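Side-chain contacts in aromatic amino acid aminotransferase I (PDB 6HNU), which probably transfers the amino group of aromatic L-amino acids to 2-oxoglutarate, using pyridoxal 5'-phosphate as its cofactor: residues I213-N218 and A278-F283; D123-V128 and E274-L279. All blocks are in the same frame, centred on the assembly; numbering follows the deposited sequence.

Contact 1 (I213-N218 and A278-F283); sequences ICTGQN and ALVPSF. With PLP (pyridoxal-5'-phosphate), chain I.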
loop_
_atom_site.group_PDB
_atom_site.type_symbol
_atom_site.label_atom_id
_atom_site.label_comp_id
_atom_site.label_asym_id
_atom_site.label_seq_id
_atom_site.Cartn_x
_atom_site.Cartn_y
_atom_site.Cartn_z
ATOM N N ILE B 213 -1.772 -18.430 -11.501
ATOM C CA ILE B 213 -0.410 -17.920 -11.810
ATOM C C ILE B 213 0.027 -18.681 -13.052
ATOM O O ILE B 213 0.776 -19.671 -12.928
ATOM C CB ILE B 213 0.506 -18.131 -10.593
ATOM C CG1 ILE B 213 -0.159 -17.661 -9.300
ATOM C CG2 ILE B 213 1.840 -17.458 -10.820
ATOM C CD1 ILE B 213 0.395 -18.281 -8.032
ATOM N N CYS B 214 -0.440 -18.258 -14.231
ATOM C CA CYS B 214 -0.506 -19.187 -15.358
ATOM C C CYS B 214 0.858 -19.297 -16.051
ATOM O O CYS B 214 1.025 -20.264 -16.772
ATOM C CB CYS B 214 -1.650 -18.835 -16.285
ATOM S SG CYS B 214 -1.740 -17.094 -16.739
ATOM N N THR B 215 1.770 -18.345 -15.852
ATOM C CA THR B 215 3.133 -18.345 -16.434
ATOM C C THR B 215 4.187 -18.508 -15.338
ATOM O O THR B 215 4.347 -17.595 -14.504
ATOM C CB THR B 215 3.390 -17.089 -17.274
ATOM O OG1 THR B 215 2.250 -16.892 -18.116
ATOM C CG2 THR B 215 4.641 -17.219 -18.112
ATOM N N GLY B 216 4.925 -19.617 -15.326
ATOM C CA GLY B 216 5.949 -19.824 -14.284
ATOM C C GLY B 216 5.272 -20.052 -12.934
ATOM O O GLY B 216 5.700 -19.432 -11.897
ATOM N N GLN B 217 4.168 -20.784 -12.975
ATOM C CA GLN B 217 3.244 -21.063 -11.849
ATOM C C GLN B 217 4.064 -21.362 -10.586
ATOM O O GLN B 217 5.049 -22.080 -10.678
ATOM C CB GLN B 217 2.359 -22.245 -12.194
ATOM C CG GLN B 217 1.062 -22.375 -11.413
ATOM C CD GLN B 217 1.178 -23.019 -10.044
ATOM O OE1 GLN B 217 2.102 -23.785 -9.758
ATOM N NE2 GLN B 217 0.226 -22.682 -9.182
ATOM N N ASN B 218 3.683 -20.756 -9.453
ATOM C CA ASN B 218 4.338 -20.973 -8.142
ATOM C C ASN B 218 3.430 -21.917 -7.350
ATOM O O ASN B 218 2.320 -21.503 -7.001
ATOM C CB ASN B 218 4.536 -19.627 -7.451
ATOM C CG ASN B 218 5.196 -19.697 -6.095
ATOM O OD1 ASN B 218 5.645 -20.754 -5.666
ATOM N ND2 ASN B 218 5.321 -18.559 -5.439
ATOM N N ALA B 278 7.050 -14.930 -29.677
ATOM C CA ALA B 278 7.401 -16.125 -28.872
ATOM C C ALA B 278 6.573 -16.184 -27.581
ATOM O O ALA B 278 6.476 -17.292 -27.014
ATOM C CB ALA B 278 8.861 -16.136 -28.553
ATOM N N LEU B 279 6.067 -15.049 -27.087
ATOM C CA LEU B 279 5.416 -14.946 -25.762
ATOM C C LEU B 279 4.085 -15.700 -25.807
ATOM O O LEU B 279 3.391 -15.642 -26.813
ATOM C CB LEU B 279 5.246 -13.460 -25.426
ATOM C CG LEU B 279 6.554 -12.690 -25.242
ATOM C CD1 LEU B 279 6.285 -11.229 -24.984
ATOM C CD2 LEU B 279 7.399 -13.279 -24.127
ATOM N N VAL B 280 3.783 -16.486 -24.776
ATOM C CA VAL B 280 2.497 -17.229 -24.729
ATOM C C VAL B 280 1.376 -16.198 -24.655
ATOM O O VAL B 280 1.489 -15.220 -23.923
ATOM C CB VAL B 280 2.455 -18.175 -23.514
ATOM C CG1 VAL B 280 2.580 -17.397 -22.213
ATOM C CG2 VAL B 280 1.188 -19.002 -23.493
ATOM N N PRO B 281 0.240 -16.376 -25.371
ATOM C CA PRO B 281 -0.902 -15.474 -25.193
ATOM C C PRO B 281 -1.359 -15.403 -23.723
ATOM O O PRO B 281 -1.544 -16.443 -23.099
ATOM C CB PRO B 281 -2.001 -16.111 -26.052
ATOM C CG PRO B 281 -1.521 -17.525 -26.223
ATOM C CD PRO B 281 -0.024 -17.405 -26.378
ATOM N N SER B 282 -1.564 -14.187 -23.230
ATOM C CA SER B 282 -2.190 -13.916 -21.909
ATOM C C SER B 282 -3.685 -14.232 -21.978
ATOM O O SER B 282 -4.272 -14.280 -23.095
ATOM C CB SER B 282 -2.017 -12.470 -21.510
ATOM O OG SER B 282 -2.662 -11.642 -22.486
ATOM N N PHE B 283 -4.315 -14.400 -20.811
ATOM C CA PHE B 283 -5.791 -14.435 -20.747
ATOM C C PHE B 283 -6.340 -13.075 -21.195
ATOM O O PHE B 283 -7.401 -13.070 -21.926
ATOM C CB PHE B 283 -6.317 -14.852 -19.390
ATOM C CG PHE B 283 -6.188 -16.317 -19.126
ATOM C CD1 PHE B 283 -7.091 -17.208 -19.687
ATOM C CD2 PHE B 283 -5.152 -16.794 -18.329
ATOM C CE1 PHE B 283 -6.982 -18.562 -19.434
ATOM C CE2 PHE B 283 -5.052 -18.140 -18.059
ATOM C CZ PHE B 283 -5.974 -19.029 -18.613
HETATM N N1 PLP I . 1.998 -13.218 -6.820
HETATM C C2 PLP I . 2.679 -14.364 -6.904
HETATM C C2A PLP I . 1.979 -15.575 -7.411
HETATM C C3 PLP I . 4.017 -14.441 -6.522
HETATM O O3 PLP I . 4.634 -15.661 -6.569
HETATM C C4 PLP I . 4.649 -13.285 -6.022
HETATM C C4A PLP I . 6.042 -13.350 -5.586
HETATM C C5 PLP I . 3.931 -12.082 -5.977
HETATM C C6 PLP I . 2.613 -12.108 -6.358
HETATM C C5A PLP I . 4.521 -10.826 -5.385
HETATM O O4P PLP I . 4.267 -9.680 -6.242
HETATM P P PLP I . 4.624 -8.221 -5.868
HETATM O O1P PLP I . 4.289 -7.508 -7.159
HETATM O O2P PLP I . 6.134 -8.210 -5.501
HETATM O O3P PLP I . 3.746 -7.816 -4.687
#
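The thiol of C214 meets the ring of F283 at its edge, and the pair illustrates how a buried loop beside a cofactor can be packed with sulfur and aromatic carbon. From CB the C214 side chain leaves toward 278-283, and CB itself already lies in the plane of the F283 ring, 3.9 Å from CE2. One bond further, SG sits between the backbone N and the carbonyl carbon (chi1 48°), which brings it to 3.7 Å from F283 CE2 and to nearly the same distance from CD2. The sulfur lies 81° off the ring normal, so it faces ring hydrogens rather than the pi cloud: a Cys sulfur-aromatic contact of the edge type.

Beside it, the T215 and V280 side chains pass alongside one another, pointing opposite ways, with T215 OG1 4.1 Å from V280 CG1. That approach is van der Waals, since CG1 is a methyl; the hydroxyl's polar needs are met by E247 and R229. R229 also bonds the carbonyl of P281 and packs against F283, so one arginine of helix 226-239 serves both segments.

Both ends of 213-218, I213 and N218, belong to the cofactor pocket. I213 packs its CG1 against the cofactor methyl, C2A, at 3.5 Å, while N218 ND2 donates to the cofactor O3 at 3.2 Å with an N-H...O angle of 165°. N218 OD1 is held by R463, which fixes the amide's rotation. Such a donor would probably stabilise negative charge on the phenolic oxygen, whereas the C214-F283 pair probably contributes mainly dispersion and weak electrostatics.

Contact 2 (D123-V128 and E274-L279); sequences DMVHKV and EFLKAL
The V125 side chain lies roughly perpendicular to that of L276 where two helices approach near their C-terminal ends, a small example of apolar packing backed by a bridging water. The closest backbone positions are also theirs, with the CA atoms of V125 and L276 6.6 Å apart. V125 CG2 rests 4.1 Å from L276 CD2. V125 CG1, anti to the backbone N (chi1 175°), reaches L279 CD1 at 4.2 Å. The two branches of one valine are thus shared between two leucines three residues apart on the other segment.

Around this centre the packing continues within each segment. V125 CG1 lies 3.5 Å above the plane of the H126 imidazole, offset toward its rim, and L279 CD1 similarly covers part of one face of F275. Beyond the segments, L279 touches Y250 and F251, while F275 packs on L356 and I357 of the long helix 334-377.

All four touching residues are partly exposed, but V125 is the centre and M124 and L276 form the looser margin, where M124 CG stands 4.3 Å from L276 CD1, a slight difference. Polar backbone is bridged as well: a water donates to V125 O at 3.0 Å and to L276 O at 2.7 Å, using its two hydrogens to link carbonyls that cannot bond each other directly.

K127, the first residue past helix 112-126, leaves helical geometry with positive phi, and L279 follows helix 272-278. What results is plain helix-helix packing at the surface of the aminotransferase fold, joining the helix that leads into strand 133-138 to the short helix 272-278.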
loop_
_atom_site.group_PDB
_atom_site.type_symbol
_atom_site.label_atom_id
_atom_site.label_comp_id
_atom_site.label_asym_id
_atom_site.label_seq_id
_atom_site.Cartn_x
_atom_site.Cartn_y
_atom_site.Cartn_z
ATOM N N ASP B 123 -0.805 -2.853 -24.443
ATOM C CA ASP B 123 -1.472 -3.066 -25.745
ATOM C C ASP B 123 -0.509 -3.684 -26.767
ATOM O O ASP B 123 -0.955 -4.515 -27.574
ATOM C CB ASP B 123 -2.095 -1.776 -26.266
ATOM C CG ASP B 123 -3.343 -2.016 -27.108
ATOM O OD1 ASP B 123 -3.934 -3.130 -27.022
ATOM O OD2 ASP B 123 -3.768 -1.055 -27.744
ATOM N N MET B 124 0.760 -3.265 -26.789
ATOM C CA MET B 124 1.773 -3.772 -27.744
ATOM C C MET B 124 1.920 -5.280 -27.546
ATOM O O MET B 124 2.079 -5.998 -28.513
ATOM C CB MET B 124 3.080 -3.059 -27.411
ATOM C CG MET B 124 4.206 -3.324 -28.310
ATOM S SD MET B 124 5.690 -2.628 -27.542
ATOM C CE MET B 124 5.145 -1.052 -26.918
ATOM N N VAL B 125 1.873 -5.749 -26.298
ATOM C CA VAL B 125 2.132 -7.176 -25.954
ATOM C C VAL B 125 0.835 -7.999 -26.027
ATOM O O VAL B 125 0.888 -9.127 -26.527
ATOM C CB VAL B 125 2.796 -7.304 -24.574
ATOM C CG1 VAL B 125 2.946 -8.760 -24.187
ATOM C CG2 VAL B 125 4.154 -6.607 -24.505
ATOM N N HIS B 126 -0.287 -7.477 -25.562
ATOM C CA HIS B 126 -1.496 -8.270 -25.240
ATOM C C HIS B 126 -2.641 -7.973 -26.200
ATOM O O HIS B 126 -3.599 -8.763 -26.194
ATOM C CB HIS B 126 -1.926 -8.054 -23.786
ATOM C CG HIS B 126 -0.863 -8.443 -22.821
ATOM N ND1 HIS B 126 -0.474 -9.771 -22.646
ATOM C CD2 HIS B 126 -0.008 -7.691 -22.097
ATOM C CE1 HIS B 126 0.511 -9.807 -21.761
ATOM N NE2 HIS B 126 0.814 -8.525 -21.399
ATOM N N LYS B 127 -2.579 -6.873 -26.959
ATOM C CA LYS B 127 -3.610 -6.537 -27.979
ATOM C C LYS B 127 -5.007 -6.776 -27.376
ATOM O O LYS B 127 -5.771 -7.645 -27.873
ATOM C CB LYS B 127 -3.279 -7.358 -29.236
ATOM C CG LYS B 127 -3.180 -6.569 -30.537
ATOM C CD LYS B 127 -4.151 -5.390 -30.639
ATOM C CE LYS B 127 -4.210 -4.734 -32.006
ATOM N NZ LYS B 127 -5.026 -5.524 -32.960
ATOM N N VAL B 128 -5.363 -6.056 -26.306
ATOM C CA VAL B 128 -6.612 -6.326 -25.534
ATOM C C VAL B 128 -7.794 -6.216 -26.496
ATOM O O VAL B 128 -7.905 -5.217 -27.219
ATOM C CB VAL B 128 -6.771 -5.377 -24.327
ATOM C CG1 VAL B 128 -7.992 -5.725 -23.483
ATOM C CG2 VAL B 128 -5.510 -5.364 -23.467
ATOM N N GLU B 274 10.538 -11.301 -33.128
ATOM C CA GLU B 274 10.625 -12.729 -32.727
ATOM C C GLU B 274 10.258 -12.810 -31.249
ATOM O O GLU B 274 9.525 -13.728 -30.863
ATOM C CB GLU B 274 12.017 -13.339 -32.933
ATOM C CG GLU B 274 12.329 -13.673 -34.385
ATOM C CD GLU B 274 13.587 -14.496 -34.619
ATOM O OE1 GLU B 274 14.325 -14.791 -33.658
ATOM O OE2 GLU B 274 13.812 -14.861 -35.776
ATOM N N PHE B 275 10.744 -11.869 -30.446
ATOM C CA PHE B 275 10.472 -11.876 -28.986
ATOM C C PHE B 275 8.958 -11.841 -28.741
ATOM O O PHE B 275 8.457 -12.752 -28.056
ATOM C CB PHE B 275 11.173 -10.726 -28.282
ATOM C CG PHE B 275 10.809 -10.570 -26.832
ATOM C CD1 PHE B 275 11.195 -11.515 -25.902
ATOM C CD2 PHE B 275 10.055 -9.472 -26.405
ATOM C CE1 PHE B 275 10.909 -11.330 -24.551
ATOM C CE2 PHE B 275 9.769 -9.293 -25.059
ATOM C CZ PHE B 275 10.191 -10.237 -24.138
ATOM N N LEU B 276 8.266 -10.840 -29.292
ATOM C CA LEU B 276 6.821 -10.623 -29.053
ATOM C C LEU B 276 6.031 -11.826 -29.601
ATOM O O LEU B 276 4.986 -12.169 -28.998
ATOM C CB LEU B 276 6.363 -9.307 -29.695
ATOM C CG LEU B 276 6.869 -8.013 -29.052
ATOM C CD1 LEU B 276 6.307 -6.815 -29.807
ATOM C CD2 LEU B 276 6.532 -7.893 -27.566
ATOM N N LYS B 277 6.484 -12.434 -30.699
ATOM C CA LYS B 277 5.783 -13.598 -31.301
ATOM C C LYS B 277 5.965 -14.844 -30.427
ATOM O O LYS B 277 5.107 -15.740 -30.528
ATOM C CB LYS B 277 6.258 -13.926 -32.724
ATOM C CG LYS B 277 5.396 -13.321 -33.823
ATOM C CD LYS B 277 5.985 -13.416 -35.217
ATOM C CE LYS B 277 5.373 -12.425 -36.194
ATOM N NZ LYS B 277 6.096 -11.127 -36.179
ATOM N N ALA B 278 7.050 -14.930 -29.677
ATOM C CA ALA B 278 7.401 -16.125 -28.872
ATOM C C ALA B 278 6.573 -16.184 -27.581
ATOM O O ALA B 278 6.476 -17.292 -27.014
ATOM C CB ALA B 278 8.861 -16.136 -28.553
ATOM N N LEU B 279 6.067 -15.049 -27.087
ATOM C CA LEU B 279 5.416 -14.946 -25.762
ATOM C C LEU B 279 4.085 -15.700 -25.807
ATOM O O LEU B 279 3.391 -15.642 -26.813
ATOM C CB LEU B 279 5.246 -13.460 -25.426
ATOM C CG LEU B 279 6.554 -12.690 -25.242
ATOM C CD1 LEU B 279 6.285 -11.229 -24.984
ATOM C CD2 LEU B 279 7.399 -13.279 -24.127
HETATM O O HOH W 1 3.362 -10.514 -27.529
#

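How the contacts relate
The segments overlap at A278 and L279, but contact 2 uses helix 272-278 and L279, whereas contact 1 uses V280 and F283 further along. Contact 1 is mostly buried, its centre about 9 Å from the chain centre, and pairs two loops, one of which enters the cofactor pocket; its chemistry mixes sulfur, aromatic carbon and hydroxyl, with arginine and glutamate close by. Contact 2, centred about 17 Å from the chain centre, is a surface pairing of helix ends built from aliphatic branches and one bridging water. The centres of the two contacts lie about 12 Å apart, and they touch directly where S282 OG of 278-283 lies 2.9 Å from H126 ND1 of 123-128.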